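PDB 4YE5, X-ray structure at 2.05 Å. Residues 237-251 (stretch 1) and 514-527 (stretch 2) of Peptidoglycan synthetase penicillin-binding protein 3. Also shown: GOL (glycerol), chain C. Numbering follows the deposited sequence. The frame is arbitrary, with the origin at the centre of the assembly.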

# COMPACT_ATOMS: atom_id res chain seq x y z
N LYS A 237 -4.56 14.00 21.50
CA LYS A 237 -5.66 14.92 21.77
C LYS A 237 -7.00 14.24 22.08
O LYS A 237 -7.70 14.64 23.01
CB LYS A 237 -5.88 15.86 20.57
CG LYS A 237 -4.75 16.84 20.32
CD LYS A 237 -4.99 17.61 19.00
CE LYS A 237 -3.81 18.53 18.69
NZ LYS A 237 -3.67 18.82 17.23
N TYR A 238 -7.37 13.23 21.28
CA TYR A 238 -8.74 12.68 21.29
C TYR A 238 -8.82 11.22 21.74
O TYR A 238 -9.93 10.69 21.91
CB TYR A 238 -9.36 12.80 19.90
CG TYR A 238 -9.25 14.19 19.30
CD1 TYR A 238 -9.84 15.29 19.94
CD2 TYR A 238 -8.57 14.41 18.11
CE1 TYR A 238 -9.74 16.57 19.40
CE2 TYR A 238 -8.47 15.68 17.56
CZ TYR A 238 -9.07 16.76 18.21
OH TYR A 238 -8.98 18.03 17.69
N HIS A 239 -7.67 10.57 21.87
CA HIS A 239 -7.59 9.22 22.44
C HIS A 239 -8.44 8.16 21.74
O HIS A 239 -8.91 7.22 22.39
CB HIS A 239 -7.93 9.27 23.94
CG HIS A 239 -7.15 10.31 24.68
ND1 HIS A 239 -5.80 10.18 24.95
CD2 HIS A 239 -7.52 11.51 25.19
CE1 HIS A 239 -5.38 11.25 25.61
NE2 HIS A 239 -6.41 12.07 25.76
N SER A 240 -8.61 8.30 20.43
CA SER A 240 -9.30 7.29 19.63
C SER A 240 -8.65 5.93 19.82
O SER A 240 -7.44 5.85 20.04
CB SER A 240 -9.24 7.67 18.16
OG SER A 240 -9.73 8.98 17.96
N ALA A 241 -9.44 4.86 19.73
CA ALA A 241 -8.85 3.52 19.79
C ALA A 241 -7.86 3.35 18.63
O ALA A 241 -6.83 2.69 18.75
CB ALA A 241 -9.92 2.45 19.74
N TRP A 242 -8.18 3.96 17.49
CA TRP A 242 -7.29 3.95 16.34
C TRP A 242 -7.78 4.99 15.36
O TRP A 242 -8.91 5.46 15.48
CB TRP A 242 -7.15 2.57 15.65
CG TRP A 242 -8.44 1.82 15.24
CD1 TRP A 242 -8.92 0.67 15.82
CD2 TRP A 242 -9.36 2.14 14.17
NE1 TRP A 242 -10.08 0.28 15.19
CE2 TRP A 242 -10.36 1.14 14.17
CE3 TRP A 242 -9.43 3.16 13.21
CZ2 TRP A 242 -11.43 1.15 13.26
CZ3 TRP A 242 -10.50 3.16 12.30
CH2 TRP A 242 -11.49 2.16 12.35
N GLY A 243 -6.92 5.36 14.41
CA GLY A 243 -7.31 6.29 13.37
C GLY A 243 -6.62 5.87 12.08
O GLY A 243 -5.51 5.33 12.12
N ILE A 244 -7.29 6.07 10.95
CA ILE A 244 -6.67 5.82 9.65
C ILE A 244 -6.99 7.01 8.75
O ILE A 244 -7.97 7.70 8.96
CB ILE A 244 -7.17 4.50 9.01
CG1 ILE A 244 -8.62 4.61 8.56
CG2 ILE A 244 -7.01 3.29 9.97
CD1 ILE A 244 -9.31 3.23 8.33
N ALA A 245 -6.14 7.26 7.75
CA ALA A 245 -6.32 8.43 6.89
C ALA A 245 -5.75 8.10 5.53
O ALA A 245 -4.79 7.32 5.42
CB ALA A 245 -5.57 9.64 7.45
N MSE A 246 -6.32 8.72 4.51
CA MSE A 246 -5.87 8.49 3.14
C MSE A 246 -5.92 9.79 2.37
O MSE A 246 -6.85 10.59 2.56
CB MSE A 246 -6.80 7.48 2.46
CG MSE A 246 -6.45 7.21 1.03
SE MSE A 246 -7.64 5.81 0.43
CE MSE A 246 -6.83 5.48 -1.26
N VAL A 247 -4.94 10.02 1.51
CA VAL A 247 -4.96 11.17 0.62
C VAL A 247 -4.86 10.68 -0.82
O VAL A 247 -3.93 9.95 -1.17
CB VAL A 247 -3.76 12.14 0.90
CG1 VAL A 247 -3.78 13.29 -0.14
CG2 VAL A 247 -3.81 12.69 2.32
N GLN A 248 -5.82 11.07 -1.66
CA GLN A 248 -5.83 10.65 -3.06
C GLN A 248 -5.81 11.85 -4.01
O GLN A 248 -6.51 12.84 -3.78
CB GLN A 248 -7.08 9.79 -3.32
CG GLN A 248 -7.25 9.34 -4.78
CD GLN A 248 -8.30 8.26 -4.92
OE1 GLN A 248 -8.40 7.37 -4.08
NE2 GLN A 248 -9.09 8.33 -5.98
N ASP A 249 -5.01 11.77 -5.07
CA ASP A 249 -5.00 12.79 -6.13
C ASP A 249 -6.24 12.64 -7.02
O ASP A 249 -6.42 11.59 -7.65
CB ASP A 249 -3.78 12.65 -7.02
CG ASP A 249 -3.77 13.67 -8.16
OD1 ASP A 249 -3.50 14.86 -7.88
OD2 ASP A 249 -4.05 13.30 -9.31
N VAL A 250 -7.06 13.68 -7.08
CA VAL A 250 -8.34 13.61 -7.77
C VAL A 250 -8.24 13.19 -9.22
O VAL A 250 -8.95 12.29 -9.67
CB VAL A 250 -9.10 14.96 -7.68
CG1 VAL A 250 -10.29 14.99 -8.65
CG2 VAL A 250 -9.59 15.18 -6.26
N GLN A 251 -7.37 13.83 -9.99
CA GLN A 251 -7.41 13.59 -11.42
C GLN A 251 -6.80 12.26 -11.86
O GLN A 251 -7.24 11.68 -12.84
CB GLN A 251 -6.82 14.77 -12.20
CG GLN A 251 -7.88 15.87 -12.41
CD GLN A 251 -7.34 17.15 -13.01
OE1 GLN A 251 -6.23 17.18 -13.54
NE2 GLN A 251 -8.12 18.22 -12.93
N ASN A 514 -11.84 23.71 -7.54
CA ASN A 514 -10.87 23.15 -8.50
C ASN A 514 -10.25 21.94 -7.84
O ASN A 514 -9.09 22.01 -7.43
CB ASN A 514 -9.78 24.18 -8.85
CG ASN A 514 -8.81 23.69 -9.94
OD1 ASN A 514 -9.04 22.66 -10.58
ND2 ASN A 514 -7.72 24.44 -10.15
N PRO A 515 -11.03 20.86 -7.68
CA PRO A 515 -10.65 19.77 -6.77
C PRO A 515 -9.27 19.20 -7.07
O PRO A 515 -8.95 18.91 -8.21
CB PRO A 515 -11.73 18.72 -7.04
CG PRO A 515 -12.95 19.55 -7.36
CD PRO A 515 -12.36 20.63 -8.28
N ARG A 516 -8.47 19.04 -6.03
CA ARG A 516 -7.12 18.54 -6.19
C ARG A 516 -6.92 17.24 -5.41
O ARG A 516 -6.32 16.29 -5.92
CB ARG A 516 -6.15 19.60 -5.69
CG ARG A 516 -4.71 19.18 -5.69
CD ARG A 516 -4.07 19.34 -7.04
NE ARG A 516 -2.62 19.19 -6.96
CZ ARG A 516 -1.76 20.19 -7.03
NH1 ARG A 516 -2.19 21.44 -7.22
NH2 ARG A 516 -0.46 19.93 -6.95
N PHE A 517 -7.42 17.20 -4.18
CA PHE A 517 -7.29 16.02 -3.34
C PHE A 517 -8.59 15.57 -2.75
O PHE A 517 -9.49 16.37 -2.52
CB PHE A 517 -6.33 16.27 -2.17
CG PHE A 517 -4.96 16.72 -2.59
CD1 PHE A 517 -4.07 15.83 -3.19
CD2 PHE A 517 -4.56 18.03 -2.39
CE1 PHE A 517 -2.78 16.26 -3.60
CE2 PHE A 517 -3.28 18.47 -2.79
CZ PHE A 517 -2.40 17.59 -3.40
N VAL A 518 -8.66 14.28 -2.45
CA VAL A 518 -9.64 13.77 -1.51
C VAL A 518 -8.90 13.22 -0.30
O VAL A 518 -7.88 12.52 -0.43
CB VAL A 518 -10.51 12.66 -2.13
CG1 VAL A 518 -11.54 12.15 -1.09
CG2 VAL A 518 -11.22 13.20 -3.37
N ILE A 519 -9.42 13.56 0.86
CA ILE A 519 -8.79 13.22 2.12
C ILE A 519 -9.86 12.59 2.95
O ILE A 519 -10.89 13.21 3.22
CB ILE A 519 -8.35 14.48 2.88
CG1 ILE A 519 -7.38 15.33 2.03
CG2 ILE A 519 -7.67 14.10 4.21
CD1 ILE A 519 -7.31 16.78 2.54
N THR A 520 -9.63 11.36 3.38
CA THR A 520 -10.62 10.70 4.20
C THR A 520 -9.99 10.29 5.52
O THR A 520 -8.87 9.78 5.54
CB THR A 520 -11.18 9.46 3.49
OG1 THR A 520 -11.76 9.85 2.23
CG2 THR A 520 -12.25 8.78 4.35
N VAL A 521 -10.71 10.50 6.62
CA VAL A 521 -10.23 10.11 7.94
C VAL A 521 -11.31 9.28 8.64
O VAL A 521 -12.50 9.61 8.56
CB VAL A 521 -9.87 11.34 8.80
CG1 VAL A 521 -9.62 10.94 10.29
CG2 VAL A 521 -8.63 12.03 8.24
N VAL A 522 -10.90 8.20 9.30
CA VAL A 522 -11.81 7.39 10.12
C VAL A 522 -11.18 7.18 11.49
O VAL A 522 -10.04 6.72 11.58
CB VAL A 522 -12.06 6.00 9.47
CG1 VAL A 522 -13.09 5.22 10.27
CG2 VAL A 522 -12.51 6.18 8.00
N LEU A 523 -11.91 7.52 12.55
CA LEU A 523 -11.42 7.36 13.93
C LEU A 523 -12.39 6.50 14.70
O LEU A 523 -13.60 6.69 14.60
CB LEU A 523 -11.32 8.73 14.65
CG LEU A 523 -10.56 9.83 13.91
CD1 LEU A 523 -10.69 11.15 14.70
CD2 LEU A 523 -9.07 9.47 13.74
N LYS A 524 -11.87 5.57 15.50
CA LYS A 524 -12.71 4.73 16.34
C LYS A 524 -12.79 5.28 17.75
O LYS A 524 -11.76 5.54 18.37
CB LYS A 524 -12.21 3.28 16.38
CG LYS A 524 -13.13 2.36 17.23
CD LYS A 524 -12.76 0.87 17.10
CE LYS A 524 -13.59 0.03 18.09
NZ LYS A 524 -13.55 -1.44 17.79
N ASP A 525 -14.01 5.47 18.23
CA ASP A 525 -14.26 5.98 19.56
C ASP A 525 -13.47 7.25 19.95
O ASP A 525 -12.82 7.26 21.00
CB ASP A 525 -14.00 4.87 20.58
CG ASP A 525 -15.05 3.76 20.51
OD1 ASP A 525 -16.22 4.05 20.17
OD2 ASP A 525 -14.72 2.59 20.81
N PRO A 526 -13.51 8.31 19.11
CA PRO A 526 -12.83 9.54 19.53
C PRO A 526 -13.49 10.18 20.76
O PRO A 526 -14.69 10.06 20.93
CB PRO A 526 -12.99 10.46 18.32
CG PRO A 526 -14.26 9.99 17.66
CD PRO A 526 -14.24 8.48 17.83
N GLN A 527 -12.70 10.82 21.61
CA GLN A 527 -13.19 11.49 22.80
C GLN A 527 -12.97 12.99 22.62
O GLN A 527 -12.26 13.40 21.73
CB GLN A 527 -12.37 11.04 24.01
CG GLN A 527 -12.28 9.53 24.17
CD GLN A 527 -13.63 8.93 24.52
OE1 GLN A 527 -14.25 9.33 25.51
NE2 GLN A 527 -14.11 8.00 23.70
C1 GOL C . 0.81 16.52 -6.39
O1 GOL C . 0.93 17.32 -7.54
C2 GOL C . -0.20 15.43 -6.70
O2 GOL C . -1.33 16.05 -7.30
C3 GOL C . 0.48 14.45 -7.66
O3 GOL C . -0.35 13.35 -7.98
O HOH W 1 -11.42 5.87 22.65
O HOH W 2 -5.69 16.11 -9.03
O HOH W 3 -10.07 19.08 -10.74

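The two stretches lie side by side as antiparallel strands, the first ending at Asp249 and the second running from Phe517 to Lys524, with axes 4.7 Å apart at closest approach. A ladder of backbone hydrogen bonds joins them. Ile244 N to Val522 O is 2.9 Å, and the return bond from Val522 N to Ile244 O is 3.0 Å. Met246 with Thr520 and Gln248 with Val518 repeat this double pairing. Past the strand end, Val250 N still reaches Arg516 O at 3.0 Å.

Gly243 leaves a hollow, and Leu523 fills it. Leu523 CD2 sits 3.7 Å from Gly243 CA, in space that a side chain at this position would need; an ideal CB would lie only 2.7 Å from that methyl. On the same face, small Ala245 meets Val521, with Ala245 CB to Val521 CG2 at 4.0 Å. Farther along, Val247 CG1 touches Phe517 CD1 at 4.0 Å.

The other face carries Trp242, Ile244, Val522 and Lys524. Lys524 lays its aliphatic chain across the indole. Its CB is 3.8 Å from the centroid of the Trp242 five-membered ring, over the face, a CH-pi contact. The far edge of the indole reaches Val522, with Trp242 CZ3 3.9 Å from Val522 CG1. Ile244 CG1 packs 3.8 Å from Val522 CB. Val250 is a bump at the other end: its CG2 lies 3.9 Å from Val518 CG2 and 4.2 Å from Pro515 CB.

Polar groups gather near Asp249. Its OD1 accepts a hydrogen bond from glycerol O2 at 2.5 Å, while Arg516 NH2 donates to glycerol O1 at 3.0 Å. The glycerol, probably from the crystallisation liquor, thus links two side chains too far apart for a salt bridge. Water 2 also bridges Asp249 OD1 (2.8 Å) and Arg516 O (3.2 Å). Beyond the other strand ends, Gln527 N bonds to Tyr238 O at 2.8 Å.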